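Local coordinates for ribulose bisphosphate carboxylase (Pyrococcus horikoshii, PDB 2D69) that catalyses the addition of carbon dioxide and water to ribulose 1,5-bisphosphate, yielding two molecules of 3-phosphoglycerate, as a magnesium-dependent form III Rubisco, at the interface of chains A and B. Coordinates in Å, arbitrary orientation; residue numbers count along the deposited sequence, not the author numbering. Chains: chain A/B, Ribulose bisphosphate carboxylase.

Contact 1: the interface of chains A and B. Residues chain A 48-49, 103, 108; chain B 162, 189-190, 278, 280.
B:Glu189, an expected magnesium ligand, reaches from its loop to A:Ser103 and A:Asn108 of the partner subunit. As in other Rubiscos, the active site lies at the dimer interface, where the partner's N-terminal domain supplies a conserved glutamate and asparagine, here A:Glu49 and A:Asn108. CB of B:Glu189 lies 3.5 Å above the imidazole plane of B:His278, a predicted proton acceptor, touching one face of the ring near its rim. With CG set between the backbone N and the carbonyl carbon (chi1 71°), CG lies alongside the serine hydroxyl, 3.8 Å from A:Ser103 OG. A bend at chi2 then brings carboxylate carbon CD against the amide carbon of A:Asn108. At the tip, A:Asn108 ND2 lies beside both OE1 and OE2 without a hydrogen bond being assigned, and OE1 forms a salt bridge with the ammonium of B:Lys162, NZ standing 3.4 Å away. B:Lys162, a predicted substrate-binding residue, also makes a weak hydrogen bond to the backbone O of A:Glu49. The side chains of A:Glu49 and B:Glu189 cross at about a right angle, yet their carboxylate planes are nearly parallel, 22° apart. A:Asn108 ND2 donates a hydrogen bond of 3.2 Å to A:Glu49 OE2, which lies close to the amide plane and should hold the amide's rotation. OD1 of A:Asn108 is turned to the in-plane edge of the B:His278 ring, at CE1, with the methyl of B:Ala280 alongside. Replacing A:Asn108 with an alanine would probably leave A:Glu49 OE2 without its amide donor and open a gap beside the B:His278 edge. A:Ser103 OG donates to the backbone O of B:Glu189 at 3.1 Å, from well above the carbonyl plane. A:Ser103 O and B:Asn190 OD1 cannot both accept as modelled, so that amide's orientation is doubtful. Water 1 bridges the subunits: it lies 2.8 Å from B:Glu189 OE1, and A:Asn108 N points straight at it (178° at H) over 3.0 Å.

Contact 2: the interface of chains A and B. Residues chain A 189-190, 228, 252, 255; chain B 99, 102-104.
B:Val99 and B:Phe102 to B:Ala104 have helical backbone torsions within helix 98-105, and they face the chain A loop turn of A:Glu189 and A:Asn190, whose backbone torsions are also in the right-handed helical region. B:Ser103 has the most surface hidden by the partner in this patch, 58 Å². Its OG sits between its own backbone N and carbonyl carbon (chi1 86°), and from there it donates a 3.1 Å hydrogen bond to the backbone O of A:Glu189, arriving 39° above the carbonyl plane. CB of the same serine rests 3.4 Å from the carboxylate oxygen A:Asp252 OD2. The flat amide of A:Asn190 packs on CA and CB of B:Ala104. Its OD1 is modelled facing B:Ser103 O, two acceptors together, so the amide may be turned over. Water 2 links B:Ser103 O, at 2.7 Å, with the carboxylate oxygen A:Glu189 OE1. At the other end of the patch the contact is apolar. CG1 of A:Val255 lies over the backbone O of B:Val99 and against its CG1 methyl, while CG2 is directed at CA of B:Ser103. A tight methyl pair, A:Thr228 CG2 and B:Val99 CG1, stands at 3.4 Å. A:Thr228 OG1 accepts a hydrogen bond from A:Asp252 N, tying its loop to the end of strand 248-252. In the fold, the N-terminal-domain helix of chain B thus caps loops of the chain A alpha/beta barrel beside its active site.

Contact 1: the interface of chains A and B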
loop_
_atom_site.group_PDB
_atom_site.type_symbol
_atom_site.label_atom_id
_atom_site.label_comp_id
_atom_site.label_asym_id
_atom_site.label_seq_id
_atom_site.Cartn_x
_atom_site.Cartn_y
_atom_site.Cartn_z
ATOM N N SER A 48 33.718 3.738 -34.753
ATOM C CA SER A 48 32.989 2.524 -35.057
ATOM C C SER A 48 32.457 1.780 -33.811
ATOM O O SER A 48 31.262 1.479 -33.686
ATOM C CB SER A 48 33.953 1.596 -35.792
ATOM O OG SER A 48 33.247 0.468 -36.099
ATOM N N GLU A 49 33.359 1.483 -32.888
ATOM C CA GLU A 49 33.043 0.673 -31.753
ATOM C C GLU A 49 32.163 1.490 -30.773
ATOM O O GLU A 49 31.371 0.921 -30.026
ATOM C CB GLU A 49 34.326 0.153 -31.129
ATOM C CG GLU A 49 34.136 -0.817 -29.970
ATOM C CD GLU A 49 33.599 -2.180 -30.397
ATOM O OE1 GLU A 49 33.730 -2.531 -31.616
ATOM O OE2 GLU A 49 33.041 -2.879 -29.502
ATOM N N SER A 103 28.666 3.716 -21.588
ATOM C CA SER A 103 28.833 2.404 -22.211
ATOM C C SER A 103 29.270 2.511 -23.693
ATOM O O SER A 103 30.038 1.648 -24.231
ATOM C CB SER A 103 27.527 1.647 -22.115
ATOM O OG SER A 103 27.789 0.288 -22.401
ATOM N N ASN A 108 33.960 -0.550 -24.693
ATOM C CA ASN A 108 34.840 -1.507 -25.360
ATOM C C ASN A 108 36.017 -0.856 -26.030
ATOM O O ASN A 108 36.964 -1.563 -26.408
ATOM C CB ASN A 108 34.071 -2.294 -26.423
ATOM C CG ASN A 108 33.293 -3.447 -25.832
ATOM O OD1 ASN A 108 33.210 -3.585 -24.596
ATOM N ND2 ASN A 108 32.717 -4.293 -26.695
ATOM N N LYS B 162 25.436 -3.240 -34.722
ATOM C CA LYS B 162 25.050 -3.373 -33.314
ATOM C C LYS B 162 24.057 -2.382 -32.822
ATOM O O LYS B 162 23.513 -2.592 -31.740
ATOM C CB LYS B 162 26.251 -3.341 -32.410
ATOM C CG LYS B 162 27.125 -2.139 -32.501
ATOM C CD LYS B 162 28.592 -2.614 -32.507
ATOM C CE LYS B 162 29.521 -1.659 -31.692
ATOM N NZ LYS B 162 29.099 -1.390 -30.268
ATOM N N GLU B 189 26.335 -3.996 -25.870
ATOM C CA GLU B 189 26.442 -3.179 -24.641
ATOM C C GLU B 189 25.834 -1.749 -24.720
ATOM O O GLU B 189 25.383 -1.200 -23.706
ATOM C CB GLU B 189 27.905 -3.101 -24.189
ATOM C CG GLU B 189 28.761 -2.243 -25.102
ATOM C CD GLU B 189 29.330 -2.984 -26.295
ATOM O OE1 GLU B 189 29.958 -2.311 -27.162
ATOM O OE2 GLU B 189 29.115 -4.233 -26.385
ATOM N N ASN B 190 25.784 -1.187 -25.908
ATOM C CA ASN B 190 25.282 0.169 -26.106
ATOM C C ASN B 190 23.809 0.212 -26.416
ATOM O O ASN B 190 23.222 1.296 -26.409
ATOM C CB ASN B 190 26.057 0.863 -27.218
ATOM C CG ASN B 190 27.547 0.898 -26.920
ATOM O OD1 ASN B 190 27.954 0.936 -25.746
ATOM N ND2 ASN B 190 28.349 0.821 -27.942
ATOM N N HIS B 278 28.464 -8.017 -18.788
ATOM C CA HIS B 278 29.295 -7.421 -19.818
ATOM C C HIS B 278 30.272 -6.492 -19.096
ATOM O O HIS B 278 29.943 -5.794 -18.100
ATOM C CB HIS B 278 28.476 -6.647 -20.863
ATOM C CG HIS B 278 29.189 -6.465 -22.171
ATOM N ND1 HIS B 278 30.046 -5.409 -22.416
ATOM C CD2 HIS B 278 29.190 -7.223 -23.305
ATOM C CE1 HIS B 278 30.560 -5.532 -23.641
ATOM N NE2 HIS B 278 30.036 -6.610 -24.211
ATOM N N ALA B 280 32.219 -3.950 -20.466
ATOM C CA ALA B 280 32.640 -2.715 -21.136
ATOM C C ALA B 280 33.146 -1.668 -20.122
ATOM O O ALA B 280 32.550 -1.523 -19.032
ATOM C CB ALA B 280 31.483 -2.128 -21.973
HETATM O O HOH W 1 31.123 -0.327 -25.593
#

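Contact 2: the interface of chains A and B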
loop_
_atom_site.group_PDB
_atom_site.type_symbol
_atom_site.label_atom_id
_atom_site.label_comp_id
_atom_site.label_asym_id
_atom_site.label_seq_id
_atom_site.Cartn_x
_atom_site.Cartn_y
_atom_site.Cartn_z
ATOM N N GLU A 189 36.185 7.734 3.377
ATOM C CA GLU A 189 35.595 6.943 2.309
ATOM C C GLU A 189 35.398 5.466 2.651
ATOM O O GLU A 189 34.542 4.805 2.089
ATOM C CB GLU A 189 36.412 7.112 1.015
ATOM C CG GLU A 189 37.764 6.381 0.933
ATOM C CD GLU A 189 38.931 7.083 1.624
ATOM O OE1 GLU A 189 40.035 6.455 1.703
ATOM O OE2 GLU A 189 38.751 8.229 2.124
ATOM N N ASN A 190 36.199 4.959 3.557
ATOM C CA ASN A 190 36.060 3.581 4.070
ATOM C C ASN A 190 35.059 3.421 5.211
ATOM O O ASN A 190 34.679 2.316 5.525
ATOM C CB ASN A 190 37.427 3.099 4.625
ATOM C CG ASN A 190 38.515 3.159 3.587
ATOM O OD1 ASN A 190 38.224 3.278 2.391
ATOM N ND2 ASN A 190 39.762 3.053 4.019
ATOM N N THR A 228 27.606 5.476 1.407
ATOM C CA THR A 228 28.045 4.522 0.390
ATOM C C THR A 228 27.718 3.077 0.836
ATOM O O THR A 228 27.905 2.711 2.000
ATOM C CB THR A 228 29.533 4.650 0.180
ATOM O OG1 THR A 228 29.872 5.974 -0.189
ATOM C CG2 THR A 228 30.025 3.785 -0.965
ATOM N N ASP A 252 30.839 7.776 -2.288
ATOM C CA ASP A 252 32.016 7.354 -3.005
ATOM C C ASP A 252 31.556 6.996 -4.444
ATOM O O ASP A 252 31.147 5.874 -4.703
ATOM C CB ASP A 252 32.703 6.099 -2.393
ATOM C CG ASP A 252 33.210 6.273 -0.946
ATOM O OD1 ASP A 252 33.308 7.438 -0.449
ATOM O OD2 ASP A 252 33.549 5.261 -0.219
ATOM N N VAL A 255 33.536 4.102 -6.778
ATOM C CA VAL A 255 33.336 2.775 -6.230
ATOM C C VAL A 255 31.850 2.359 -6.346
ATOM O O VAL A 255 31.538 1.258 -6.718
ATOM C CB VAL A 255 33.693 2.758 -4.720
ATOM C CG1 VAL A 255 33.393 1.458 -4.128
ATOM C CG2 VAL A 255 35.186 3.159 -4.493
ATOM N N VAL B 99 31.107 -3.065 -2.052
ATOM C CA VAL B 99 31.344 -1.670 -2.300
ATOM C C VAL B 99 32.308 -1.106 -1.259
ATOM O O VAL B 99 33.272 -0.460 -1.616
ATOM C CB VAL B 99 29.971 -0.905 -2.207
ATOM C CG1 VAL B 99 30.169 0.611 -2.207
ATOM C CG2 VAL B 99 29.028 -1.295 -3.383
ATOM N N PHE B 102 35.965 -2.513 -1.616
ATOM C CA PHE B 102 36.707 -1.844 -2.684
ATOM C C PHE B 102 37.013 -0.364 -2.347
ATOM O O PHE B 102 38.032 0.167 -2.739
ATOM C CB PHE B 102 35.938 -2.016 -4.004
ATOM C CG PHE B 102 36.290 -3.305 -4.740
ATOM C CD1 PHE B 102 36.609 -4.457 -4.037
ATOM C CD2 PHE B 102 36.418 -3.325 -6.113
ATOM C CE1 PHE B 102 37.002 -5.632 -4.681
ATOM C CE2 PHE B 102 36.788 -4.489 -6.781
ATOM C CZ PHE B 102 37.092 -5.651 -6.067
ATOM N N SER B 103 36.170 0.282 -1.562
ATOM C CA SER B 103 36.486 1.625 -1.122
ATOM C C SER B 103 37.786 1.583 -0.264
ATOM O O SER B 103 38.642 2.454 -0.397
ATOM C CB SER B 103 35.288 2.303 -0.453
ATOM O OG SER B 103 35.236 1.966 0.929
ATOM N N ALA B 104 37.972 0.506 0.495
ATOM C CA ALA B 104 39.170 0.361 1.300
ATOM C C ALA B 104 40.380 -0.113 0.507
ATOM O O ALA B 104 41.447 0.484 0.606
ATOM C CB ALA B 104 38.922 -0.554 2.505
HETATM O O HOH W 2 40.274 4.609 0.055
#

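Contact 1 and contact 2 lie about 26 Å apart, centre to centre, in a two-fold symmetric interface, as symmetry-related regions with the chains exchanged. Both use helix 98-105 and one loop, B:Glu189 and B:Asn190 in contact 1, A:Glu189 and A:Asn190 in contact 2; contact 1 extends toward A:Glu49 and A:Asn108, contact 2 toward A:Thr228, A:Asp252 and A:Val255. A:Ser103 and B:Ser103 take different rotamers, yet each hydroxyl finds the equivalent carbonyl. Each catalytic domain is therefore completed by its neighbour's N-terminal domain, which makes the dimer the likely functional unit within the octamer of the entry.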